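Local coordinates for protein DNA-entry nuclease (Competence-specific nuclease) (Streptococcus agalactiae ILRI112, PDB 4QGO) that probably cleaves DNA as a virulence-associated nuclease of the His-Me finger (beta-beta-alpha) endonuclease family, at residues 54-58 against 131-135; 58-63 against 178-183; 90-95 against 134-138; 173-177 against 187-191. The protein carries 1 engineered substitution. All coordinates share one frame. Residue numbers count along the deposited sequence, not the author numbering.

Contact 1: 54-58 against 131-135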
loop_
_atom_site.group_PDB
_atom_site.type_symbol
_atom_site.label_atom_id
_atom_site.label_comp_id
_atom_site.label_asym_id
_atom_site.label_seq_id
_atom_site.Cartn_x
_atom_site.Cartn_y
_atom_site.Cartn_z
ATOM N N GLN A 54 2.575 -6.886 12.126
ATOM C CA GLN A 54 3.484 -5.978 12.800
ATOM C C GLN A 54 3.560 -4.675 12.016
ATOM O O GLN A 54 4.037 -4.657 10.878
ATOM C CB GLN A 54 4.875 -6.599 12.910
ATOM C CG GLN A 54 5.867 -5.703 13.612
ATOM C CD GLN A 54 5.570 -5.548 15.078
ATOM O OE1 GLN A 54 5.524 -6.534 15.821
ATOM N NE2 GLN A 54 5.342 -4.313 15.509
ATOM N N ASN A 55 3.074 -3.589 12.609
ATOM C CA ASN A 55 3.280 -2.256 12.043
ATOM C C ASN A 55 4.507 -1.626 12.676
ATOM O O ASN A 55 4.898 -1.984 13.800
ATOM C CB ASN A 55 2.069 -1.357 12.296
ATOM C CG ASN A 55 0.890 -1.694 11.408
ATOM O OD1 ASN A 55 -0.179 -2.083 11.886
ATOM N ND2 ASN A 55 1.062 -1.491 10.106
ATOM N N THR A 56 5.134 -0.694 11.963
ATOM C CA THR A 56 6.323 -0.023 12.484
ATOM C C THR A 56 6.326 1.422 12.018
ATOM O O THR A 56 5.599 1.794 11.090
ATOM C CB THR A 56 7.647 -0.692 12.042
ATOM O OG1 THR A 56 7.936 -0.366 10.680
ATOM C CG2 THR A 56 7.605 -2.221 12.219
ATOM N N ILE A 57 7.140 2.239 12.673
ATOM C CA ILE A 57 7.332 3.625 12.255
ATOM C C ILE A 57 8.814 3.952 12.143
ATOM O O ILE A 57 9.645 3.309 12.780
ATOM C CB ILE A 57 6.636 4.645 13.191
ATOM C CG1 ILE A 57 7.114 4.495 14.636
ATOM C CG2 ILE A 57 5.110 4.509 13.106
ATOM C CD1 ILE A 57 6.545 5.563 15.560
ATOM N N ASP A 58 9.144 4.957 11.334
ATOM C CA ASP A 58 10.546 5.330 11.144
ATOM C C ASP A 58 10.966 6.445 12.115
ATOM O O ASP A 58 10.209 6.814 13.002
ATOM C CB ASP A 58 10.850 5.665 9.675
ATOM C CG ASP A 58 10.051 6.849 9.153
ATOM O OD1 ASP A 58 9.664 7.721 9.962
ATOM O OD2 ASP A 58 9.828 6.897 7.921
ATOM N N ASN A 131 -5.156 3.819 13.532
ATOM C CA ASN A 131 -3.876 3.262 13.960
ATOM C C ASN A 131 -2.766 4.066 13.286
ATOM O O ASN A 131 -2.595 3.969 12.073
ATOM C CB ASN A 131 -3.790 1.786 13.564
ATOM C CG ASN A 131 -2.454 1.146 13.935
ATOM O OD1 ASN A 131 -1.450 1.831 14.147
ATOM N ND2 ASN A 131 -2.440 -0.179 13.995
ATOM N N PRO A 132 -2.011 4.870 14.056
ATOM C CA PRO A 132 -1.092 5.827 13.431
ATOM C C PRO A 132 0.109 5.167 12.764
ATOM O O PRO A 132 0.837 5.831 12.027
ATOM C CB PRO A 132 -0.642 6.697 14.612
ATOM C CG PRO A 132 -0.744 5.778 15.793
ATOM C CD PRO A 132 -1.971 4.944 15.530
ATOM N N GLN A 133 0.326 3.881 13.021
ATOM C CA GLN A 133 1.425 3.177 12.382
ATOM C C GLN A 133 0.971 2.444 11.128
ATOM O O GLN A 133 1.799 1.906 10.394
ATOM C CB GLN A 133 2.060 2.167 13.350
ATOM C CG GLN A 133 2.435 2.765 14.683
ATOM C CD GLN A 133 3.567 2.021 15.362
ATOM O OE1 GLN A 133 3.987 0.952 14.916
ATOM N NE2 GLN A 133 4.067 2.588 16.447
ATOM N N ASN A 134 -0.339 2.435 10.878
ATOM C CA ASN A 134 -0.922 1.633 9.793
ATOM C C ASN A 134 -1.693 2.440 8.759
ATOM O O ASN A 134 -2.320 1.861 7.884
ATOM C CB ASN A 134 -1.853 0.539 10.367
ATOM C CG ASN A 134 -2.250 -0.528 9.331
ATOM O OD1 ASN A 134 -1.423 -1.012 8.572
ATOM N ND2 ASN A 134 -3.531 -0.895 9.309
ATOM N N VAL A 135 -1.664 3.769 8.852
ATOM C CA VAL A 135 -2.482 4.589 7.956
ATOM C C VAL A 135 -1.680 5.741 7.379
ATOM O O VAL A 135 -1.002 6.465 8.114
ATOM C CB VAL A 135 -3.724 5.154 8.685
ATOM C CG1 VAL A 135 -4.553 6.011 7.722
ATOM C CG2 VAL A 135 -4.558 4.026 9.272
HETATM O O HOH W 1 3.639 -0.078 9.535
#
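Polar links come first. Asn-55 ND2 donates to Asn-134 OD1 at 3.0 Å with an N-H...O angle of 150°, a direct hydrogen bond between the two segments. Both amides have further partners: Asn-55 OD1 accepts from Trp-125 NE1, and Asn-134 OD1 also takes the Ile-114 N-H. A water widens the link, accepting from Asn-55 ND2 (3.0 Å) and Thr-56 N (2.9 Å) while lying 2.8 Å from Gln-133 O. Apolar contact is supplied by the aliphatic part of Gln-133: its CB lies 3.7 Å from Asn-55 CB, and its CG lies 3.6 Å from Ile-57 CG2. Internal bonds shape 131-135. Asn-131 OD1 accepts from Gln-133 N at 2.9 Å, and Asn-134 N reaches Asn-131 O at 3.0 Å; Asn-131 ND2 is held by Asp-126 O. The result is an Asx turn leading into strand 135-139, probably the second strand of the beta-beta-alpha motif, set against the chain that leaves edge strand 52-54 of the large sheet.

Contact 2: 58-63 against 178-183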
loop_
_atom_site.group_PDB
_atom_site.type_symbol
_atom_site.label_atom_id
_atom_site.label_comp_id
_atom_site.label_asym_id
_atom_site.label_seq_id
_atom_site.Cartn_x
_atom_site.Cartn_y
_atom_site.Cartn_z
ATOM N N ASP A 58 9.144 4.957 11.334
ATOM C CA ASP A 58 10.546 5.330 11.144
ATOM C C ASP A 58 10.966 6.445 12.115
ATOM O O ASP A 58 10.209 6.814 13.002
ATOM C CB ASP A 58 10.850 5.665 9.675
ATOM C CG ASP A 58 10.051 6.849 9.153
ATOM O OD1 ASP A 58 9.664 7.721 9.962
ATOM O OD2 ASP A 58 9.828 6.897 7.921
ATOM N N ASN A 59 12.177 6.971 11.951
ATOM C CA ASN A 59 12.688 7.939 12.919
ATOM C C ASN A 59 11.987 9.293 12.849
ATOM O O ASN A 59 12.111 10.115 13.756
ATOM C CB ASN A 59 14.207 8.094 12.789
ATOM C CG ASN A 59 14.966 6.932 13.422
ATOM O OD1 ASN A 59 14.470 6.272 14.337
ATOM N ND2 ASN A 59 16.176 6.680 12.934
ATOM N N GLN A 60 11.243 9.512 11.773
ATOM C CA GLN A 60 10.444 10.718 11.641
ATOM C C GLN A 60 8.993 10.458 12.020
ATOM O O GLN A 60 8.113 11.271 11.742
ATOM C CB GLN A 60 10.561 11.271 10.222
ATOM C CG GLN A 60 11.987 11.735 9.884
ATOM C CD GLN A 60 12.955 10.582 9.563
ATOM O OE1 GLN A 60 12.640 9.672 8.784
ATOM N NE2 GLN A 60 14.138 10.625 10.169
ATOM N N GLN A 61 8.764 9.318 12.674
ATOM C CA GLN A 61 7.448 8.921 13.182
ATOM C C GLN A 61 6.425 8.681 12.072
ATOM O O GLN A 61 5.223 8.816 12.296
ATOM C CB GLN A 61 6.872 9.945 14.172
ATOM C CG GLN A 61 7.882 10.664 15.047
ATOM C CD GLN A 61 8.294 9.854 16.240
ATOM O OE1 GLN A 61 8.296 8.624 16.200
ATOM N NE2 GLN A 61 8.640 10.539 17.327
ATOM N N ARG A 62 6.910 8.317 10.888
ATOM C CA ARG A 62 6.035 8.010 9.756
ATOM C C ARG A 62 5.799 6.509 9.679
ATOM O O ARG A 62 6.706 5.730 9.962
ATOM C CB ARG A 62 6.686 8.446 8.440
ATOM C CG ARG A 62 7.135 9.900 8.412
ATOM C CD ARG A 62 7.847 10.242 7.111
ATOM N NE ARG A 62 9.000 9.391 6.847
ATOM C CZ ARG A 62 9.886 9.586 5.877
ATOM N NH1 ARG A 62 9.780 10.621 5.047
ATOM N NH2 ARG A 62 10.900 8.749 5.745
ATOM N N PRO A 63 4.592 6.090 9.270
ATOM C CA PRO A 63 4.375 4.653 9.034
ATOM C C PRO A 63 5.415 4.071 8.094
ATOM O O PRO A 63 5.727 4.640 7.045
ATOM C CB PRO A 63 2.978 4.610 8.402
ATOM C CG PRO A 63 2.290 5.794 9.016
ATOM C CD PRO A 63 3.353 6.867 9.093
ATOM N N TYR A 178 9.075 6.611 0.660
ATOM C CA TYR A 178 9.235 8.064 0.788
ATOM C C TYR A 178 10.434 8.521 -0.039
ATOM O O TYR A 178 11.422 7.791 -0.157
ATOM C CB TYR A 178 9.432 8.476 2.252
ATOM C CG TYR A 178 8.287 8.067 3.169
ATOM C CD1 TYR A 178 7.156 8.859 3.295
ATOM C CD2 TYR A 178 8.341 6.884 3.897
ATOM C CE1 TYR A 178 6.106 8.486 4.119
ATOM C CE2 TYR A 178 7.303 6.510 4.734
ATOM C CZ TYR A 178 6.186 7.311 4.838
ATOM O OH TYR A 178 5.156 6.937 5.657
ATOM N N ARG A 179 10.354 9.724 -0.610
ATOM C CA ARG A 179 11.430 10.239 -1.466
ATOM C C ARG A 179 12.682 10.539 -0.669
ATOM O O ARG A 179 13.792 10.538 -1.209
ATOM C CB ARG A 179 11.024 11.549 -2.134
ATOM C CG ARG A 179 9.896 11.455 -3.147
ATOM C CD ARG A 179 9.665 12.814 -3.803
ATOM N NE ARG A 179 9.410 13.848 -2.807
ATOM C CZ ARG A 179 9.405 15.151 -3.066
ATOM N NH1 ARG A 179 9.648 15.588 -4.298
ATOM N NH2 ARG A 179 9.164 16.020 -2.095
ATOM N N ASN A 180 12.478 10.833 0.607
ATOM C CA ASN A 180 13.530 11.331 1.476
ATOM C C ASN A 180 13.109 11.145 2.924
ATOM O O ASN A 180 12.038 10.602 3.215
ATOM C CB ASN A 180 13.794 12.808 1.176
ATOM C CG ASN A 180 12.544 13.657 1.296
ATOM O OD1 ASN A 180 11.826 13.591 2.296
ATOM N ND2 ASN A 180 12.263 14.445 0.263
ATOM N N ASP A 181 13.934 11.613 3.847
ATOM C CA ASP A 181 13.674 11.343 5.251
ATOM C C ASP A 181 12.585 12.212 5.861
ATOM O O ASP A 181 12.117 11.921 6.955
ATOM C CB ASP A 181 14.960 11.456 6.079
ATOM C CG ASP A 181 15.887 10.278 5.877
ATOM O OD1 ASP A 181 15.421 9.224 5.394
ATOM O OD2 ASP A 181 17.085 10.406 6.212
ATOM N N THR A 182 12.157 13.259 5.159
ATOM C CA THR A 182 11.240 14.224 5.767
ATOM C C THR A 182 9.819 14.302 5.189
ATOM O O THR A 182 8.918 14.790 5.868
ATOM C CB THR A 182 11.853 15.633 5.790
ATOM O OG1 THR A 182 12.185 16.036 4.458
ATOM C CG2 THR A 182 13.116 15.633 6.639
ATOM N N ASP A 183 9.622 13.847 3.951
ATOM C CA ASP A 183 8.293 13.907 3.328
ATOM C C ASP A 183 7.226 13.310 4.233
ATOM O O ASP A 183 7.414 12.240 4.827
ATOM C CB ASP A 183 8.238 13.109 2.029
ATOM C CG ASP A 183 8.806 13.844 0.840
ATOM O OD1 ASP A 183 9.230 15.018 0.947
ATOM O OD2 ASP A 183 8.803 13.223 -0.233
HETATM O O HOH W 2 13.857 7.363 7.387
#
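All five N-H groups of the Arg-62 guanidinium find acceptors. NE gives 2.8 Å to Asp-58 OD2, a salt bridge that NH2 joins at 3.1 Å to the same oxygen. NH1 donates to Asn-180 O and to Asp-183 O, both at 2.9 Å, and NH2 adds a weak bond to Asn-180 O at 3.3 Å. Its flat group stacks on Tyr-178, centres 3.8 Å apart and planes at 11°, a cation-pi pair. The Tyr-178 hydroxyl donates to Pro-63 O at 2.7 Å. Asp-58 OD1 takes Gln-60 N (3.0 Å) in an Asx turn within the type I turn 58-61, and also Arg-62 N (3.0 Å), just past it. Arg-62 thus plugs the loop between strands 52-54 and 66-70 into the connection of the hairpin 170-177/188-195. There Asn-180 OD1 accepts from Thr-182 N (2.9 Å) and Asp-183 N (2.8 Å), an Asx turn and Asx motif, while Asp-183 OD2 is paired with Arg-179 NE at 2.7 Å. Gln-60 OE1 and Asp-181 OD1 share a donating water, at 3.0 and 3.1 Å.

Contact 3: 90-95 against 134-138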
loop_
_atom_site.group_PDB
_atom_site.type_symbol
_atom_site.label_atom_id
_atom_site.label_comp_id
_atom_site.label_asym_id
_atom_site.label_seq_id
_atom_site.Cartn_x
_atom_site.Cartn_y
_atom_site.Cartn_z
ATOM N N TRP A 90 -9.078 11.610 13.769
ATOM C CA TRP A 90 -7.648 11.469 13.511
ATOM C C TRP A 90 -7.380 11.446 12.008
ATOM O O TRP A 90 -8.125 10.834 11.253
ATOM C CB TRP A 90 -7.106 10.193 14.170
ATOM C CG TRP A 90 -5.622 10.012 13.989
ATOM C CD1 TRP A 90 -4.630 10.480 14.802
ATOM C CD2 TRP A 90 -4.967 9.317 12.921
ATOM N NE1 TRP A 90 -3.400 10.126 14.304
ATOM C CE2 TRP A 90 -3.580 9.410 13.148
ATOM C CE3 TRP A 90 -5.421 8.634 11.789
ATOM C CZ2 TRP A 90 -2.642 8.841 12.291
ATOM C CZ3 TRP A 90 -4.490 8.061 10.946
ATOM C CH2 TRP A 90 -3.118 8.172 11.199
ATOM N N LYS A 91 -6.316 12.121 11.590
ATOM C CA LYS A 91 -5.919 12.109 10.184
ATOM C C LYS A 91 -4.439 11.764 10.068
ATOM O O LYS A 91 -3.637 12.175 10.900
ATOM C CB LYS A 91 -6.178 13.478 9.550
ATOM C CG LYS A 91 -7.653 13.862 9.450
ATOM C CD LYS A 91 -8.437 12.875 8.585
ATOM C CE LYS A 91 -9.821 13.420 8.219
ATOM N NZ LYS A 91 -10.674 13.688 9.417
ATOM N N PRO A 92 -4.067 11.009 9.022
ATOM C CA PRO A 92 -2.657 10.667 8.828
ATOM C C PRO A 92 -1.788 11.865 8.447
ATOM O O PRO A 92 -2.296 12.970 8.171
ATOM C CB PRO A 92 -2.697 9.626 7.692
ATOM C CG PRO A 92 -3.943 9.963 6.921
ATOM C CD PRO A 92 -4.938 10.458 7.965
ATOM N N LEU A 93 -0.479 11.645 8.430
ATOM C CA LEU A 93 0.478 12.687 8.097
ATOM C C LEU A 93 0.244 13.203 6.683
ATOM O O LEU A 93 0.007 12.412 5.760
ATOM C CB LEU A 93 1.904 12.148 8.223
ATOM C CG LEU A 93 2.307 11.674 9.616
ATOM C CD1 LEU A 93 3.664 11.035 9.545
ATOM C CD2 LEU A 93 2.317 12.854 10.590
ATOM N N GLY A 94 0.304 14.525 6.505
ATOM C CA GLY A 94 0.163 15.122 5.184
ATOM C C GLY A 94 -1.261 15.255 4.669
ATOM O O GLY A 94 -1.469 15.543 3.488
ATOM N N TRP A 95 -2.244 15.038 5.536
ATOM C CA TRP A 95 -3.646 15.038 5.107
ATOM C C TRP A 95 -4.148 16.429 4.766
ATOM O O TRP A 95 -4.192 17.322 5.627
ATOM C CB TRP A 95 -4.536 14.450 6.190
ATOM C CG TRP A 95 -5.989 14.303 5.794
ATOM C CD1 TRP A 95 -6.996 15.216 5.976
ATOM C CD2 TRP A 95 -6.592 13.159 5.176
ATOM N NE1 TRP A 95 -8.185 14.707 5.493
ATOM C CE2 TRP A 95 -7.963 13.444 5.005
ATOM C CE3 TRP A 95 -6.102 11.915 4.748
ATOM C CZ2 TRP A 95 -8.849 12.531 4.429
ATOM C CZ3 TRP A 95 -6.985 11.007 4.176
ATOM C CH2 TRP A 95 -8.341 11.320 4.019
ATOM N N ASN A 134 -0.339 2.435 10.878
ATOM C CA ASN A 134 -0.922 1.633 9.793
ATOM C C ASN A 134 -1.693 2.440 8.759
ATOM O O ASN A 134 -2.320 1.861 7.884
ATOM C CB ASN A 134 -1.853 0.539 10.367
ATOM C CG ASN A 134 -2.250 -0.528 9.331
ATOM O OD1 ASN A 134 -1.423 -1.012 8.572
ATOM N ND2 ASN A 134 -3.531 -0.895 9.309
ATOM N N VAL A 135 -1.664 3.769 8.852
ATOM C CA VAL A 135 -2.482 4.589 7.956
ATOM C C VAL A 135 -1.680 5.741 7.379
ATOM O O VAL A 135 -1.002 6.465 8.114
ATOM C CB VAL A 135 -3.724 5.154 8.685
ATOM C CG1 VAL A 135 -4.553 6.011 7.722
ATOM C CG2 VAL A 135 -4.558 4.026 9.272
ATOM N N VAL A 136 -1.762 5.899 6.060
ATOM C CA VAL A 136 -1.140 7.027 5.371
ATOM C C VAL A 136 -2.177 7.800 4.570
ATOM O O VAL A 136 -3.316 7.351 4.387
ATOM C CB VAL A 136 0.004 6.585 4.428
ATOM C CG1 VAL A 136 1.151 5.975 5.229
ATOM C CG2 VAL A 136 -0.505 5.596 3.356
ATOM N N THR A 137 -1.778 8.978 4.100
ATOM C CA THR A 137 -2.578 9.737 3.154
ATOM C C THR A 137 -2.387 9.111 1.786
ATOM O O THR A 137 -1.285 9.123 1.250
ATOM C CB THR A 137 -2.140 11.206 3.132
ATOM O OG1 THR A 137 -2.396 11.782 4.417
ATOM C CG2 THR A 137 -2.892 11.992 2.052
ATOM N N GLN A 138 -3.453 8.539 1.233
ATOM C CA GLN A 138 -3.348 7.799 -0.015
ATOM C C GLN A 138 -4.356 8.332 -1.021
ATOM O O GLN A 138 -5.516 8.622 -0.671
ATOM C CB GLN A 138 -3.585 6.304 0.222
ATOM C CG GLN A 138 -3.240 5.444 -0.999
ATOM C CD GLN A 138 -3.290 3.964 -0.691
ATOM O OE1 GLN A 138 -4.087 3.521 0.143
ATOM N NE2 GLN A 138 -2.439 3.186 -1.354
HETATM O O HOH W 3 0.763 9.883 4.879
HETATM O O HOH W 4 0.584 8.855 8.354
#
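Val-135, where the strand starts, points its side chain toward 90-95: CB meets the edge of the Trp-90 indole at CZ3 (3.8 Å), and CG1 lies 4.1 Å from Pro-92 CB. Its carbonyl oxygen accepts from a water at 2.9 Å, which in turn accepts from Leu-93 N at 3.0 Å. Val-136 turns its side chain away, toward Met-189 of strand 188-195, and presents its backbone, with C 3.7 Å from Pro-92 CG. Thr-137 is the centre of the contact. Its OG1 donates to Leu-93 O at 2.8 Å, sits 3.5 Å from Pro-92 CG and approaches the edge of the Trp-95 ring, 3.7 Å from CE3; a second water joins Thr-137 N to Leu-93 O, at 2.8 Å each. The loop makes a type II turn, 92-95, with Gly-94 at phi 80°. Strand 135-139 pairs with 108-112, the hairpin that fits the beta-beta motif. Without a direct backbone-to-backbone bond here, the turn is held by one hydroxyl, two waters and apolar side chains.

Contact 4: 173-177 against 187-191. With SO4 (sulfate ion), chain C.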
loop_
_atom_site.group_PDB
_atom_site.type_symbol
_atom_site.label_atom_id
_atom_site.label_comp_id
_atom_site.label_asym_id
_atom_site.label_seq_id
_atom_site.Cartn_x
_atom_site.Cartn_y
_atom_site.Cartn_z
ATOM N N ARG A 173 4.131 -8.139 2.983
ATOM C CA ARG A 173 4.941 -7.014 3.432
ATOM C C ARG A 173 4.533 -5.768 2.665
ATOM O O ARG A 173 4.515 -5.770 1.436
ATOM C CB ARG A 173 6.438 -7.303 3.258
ATOM C CG ARG A 173 7.379 -6.194 3.766
ATOM C CD ARG A 173 8.822 -6.704 3.908
ATOM N NE ARG A 173 9.374 -7.217 2.651
ATOM C CZ ARG A 173 10.286 -8.183 2.560
ATOM N NH1 ARG A 173 10.773 -8.772 3.657
ATOM N NH2 ARG A 173 10.716 -8.577 1.366
ATOM N N VAL A 174 4.180 -4.719 3.403
ATOM C CA VAL A 174 3.732 -3.465 2.810
ATOM C C VAL A 174 4.600 -2.325 3.330
ATOM O O VAL A 174 4.715 -2.116 4.542
ATOM C CB VAL A 174 2.263 -3.189 3.151
ATOM C CG1 VAL A 174 1.837 -1.841 2.593
ATOM C CG2 VAL A 174 1.362 -4.310 2.602
ATOM N N THR A 175 5.234 -1.604 2.412
ATOM C CA THR A 175 6.192 -0.576 2.794
ATOM C C THR A 175 5.877 0.720 2.068
ATOM O O THR A 175 5.991 0.788 0.849
ATOM C CB THR A 175 7.623 -0.992 2.437
ATOM O OG1 THR A 175 7.894 -2.312 2.954
ATOM C CG2 THR A 175 8.638 -0.012 3.021
ATOM N N PRO A 176 5.472 1.756 2.809
ATOM C CA PRO A 176 5.362 3.082 2.183
ATOM C C PRO A 176 6.738 3.538 1.710
ATOM O O PRO A 176 7.717 3.436 2.470
ATOM C CB PRO A 176 4.870 3.978 3.326
ATOM C CG PRO A 176 4.293 3.023 4.361
ATOM C CD PRO A 176 5.135 1.779 4.243
ATOM N N LEU A 177 6.816 4.014 0.470
ATOM C CA LEU A 177 8.080 4.518 -0.084
ATOM C C LEU A 177 8.086 6.045 -0.035
ATOM O O LEU A 177 7.178 6.690 -0.579
ATOM C CB LEU A 177 8.286 4.018 -1.517
ATOM C CG LEU A 177 8.228 2.505 -1.725
ATOM C CD1 LEU A 177 8.529 2.171 -3.182
ATOM C CD2 LEU A 177 9.192 1.793 -0.784
ATOM N N PHE A 187 5.345 8.412 -1.779
ATOM C CA PHE A 187 5.037 8.574 -3.198
ATOM C C PHE A 187 4.537 7.277 -3.829
ATOM O O PHE A 187 4.044 7.285 -4.961
ATOM C CB PHE A 187 6.241 9.135 -3.989
ATOM C CG PHE A 187 7.383 8.157 -4.138
ATOM C CD1 PHE A 187 7.440 7.287 -5.224
ATOM C CD2 PHE A 187 8.398 8.105 -3.187
ATOM C CE1 PHE A 187 8.486 6.367 -5.354
ATOM C CE2 PHE A 187 9.444 7.204 -3.310
ATOM C CZ PHE A 187 9.495 6.338 -4.399
ATOM N N ALA A 188 4.675 6.162 -3.108
ATOM C CA ALA A 188 4.192 4.880 -3.597
ATOM C C ALA A 188 4.028 3.927 -2.443
ATOM O O ALA A 188 4.580 4.142 -1.366
ATOM C CB ALA A 188 5.169 4.285 -4.617
ATOM N N MET A 189 3.251 2.873 -2.667
ATOM C CA MET A 189 3.112 1.808 -1.689
ATOM C C MET A 189 3.697 0.515 -2.252
ATOM O O MET A 189 3.244 0.017 -3.277
ATOM C CB MET A 189 1.640 1.621 -1.294
ATOM C CG MET A 189 1.024 2.839 -0.617
ATOM S SD MET A 189 1.622 3.099 1.065
ATOM C CE MET A 189 0.614 1.906 1.947
ATOM N N HIS A 190 4.709 -0.026 -1.576
ATOM C CA HIS A 190 5.353 -1.258 -2.013
ATOM C C HIS A 190 4.619 -2.452 -1.405
ATOM O O HIS A 190 4.567 -2.576 -0.186
ATOM C CB HIS A 190 6.821 -1.228 -1.556
ATOM C CG HIS A 190 7.658 -2.364 -2.059
ATOM N ND1 HIS A 190 8.942 -2.577 -1.599
ATOM C CD2 HIS A 190 7.422 -3.327 -2.981
ATOM C CE1 HIS A 190 9.452 -3.633 -2.208
ATOM N NE2 HIS A 190 8.555 -4.102 -3.056
ATOM N N LEU A 191 4.037 -3.313 -2.243
ATOM C CA LEU A 191 3.325 -4.499 -1.757
ATOM C C LEU A 191 4.025 -5.761 -2.229
ATOM O O LEU A 191 4.306 -5.894 -3.419
ATOM C CB LEU A 191 1.881 -4.546 -2.274
ATOM C CG LEU A 191 1.085 -3.246 -2.368
ATOM C CD1 LEU A 191 -0.275 -3.528 -2.975
ATOM C CD2 LEU A 191 0.933 -2.626 -0.995
HETATM S S SO4 C . 11.391 -8.032 7.137
HETATM O O1 SO4 C . 10.996 -6.635 7.055
HETATM O O2 SO4 C . 11.483 -8.442 8.529
HETATM O O3 SO4 C . 12.698 -8.242 6.502
HETATM O O4 SO4 C . 10.403 -8.872 6.474
HETATM O O HOH W 5 7.068 -3.978 0.883
#
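Leu-177 and His-190 lose the most surface, and they sit on the same face of an antiparallel pair. Leu-177 lies opposite both Phe-187 and Ala-188, a classic beta bulge: its N donates to Ala-188 O at 2.9 Å and its O accepts from Phe-187 N at 2.8 Å. Its CB lies 4.2 Å from the Phe-187 ring centroid, an off-centre CH-pi contact, and its CD2 is 3.9 Å from His-190 CB. Leu-18 and Ile-22 of helix 12-22 cover it. His-190 pairs with Thr-175 through two 2.9 Å bonds, Thr-175 N to His-190 O and His-190 N to Thr-175 O, while its NE2 bonds to Asn-203. Met-189, on the other face, reaches Pro-176 CB with SD (4.1 Å) and Val-174 CG1 with CE (4.0 Å). At the far end Arg-173 NH1 donates to sulfate O4 at 2.8 Å. Pro-176 has no N-H to give, yet it faces Met-189 in a non-hydrogen-bonded pair, so the proline leaves the bonding between these two strands complete.

Overall arrangement
All four contacts lie within the one nuclease domain, with centres 11 to 14 Å apart. Contact 4 is the hairpin 170-177/188-195 inside the seven-stranded sheet, about 5 Å from the centre of the chain. Contacts 1 and 2 share Asp-58 and both use the connection between strands 52-54 and 66-70; contacts 1 and 3 share Asn-134 and Val-135, at the start of strand 135-139. Pro-63 of contact 2 touches contacts 1, 3 and 4, with its CG 3.5 Å from Val-135 O. In sequence, contacts 1 and 2 cross, while contacts 1 and 3 both close before contact 4 opens. The loops thus join the large sheet to the hairpin 108-112/135-139 that probably belongs to the beta-beta-alpha active-site motif.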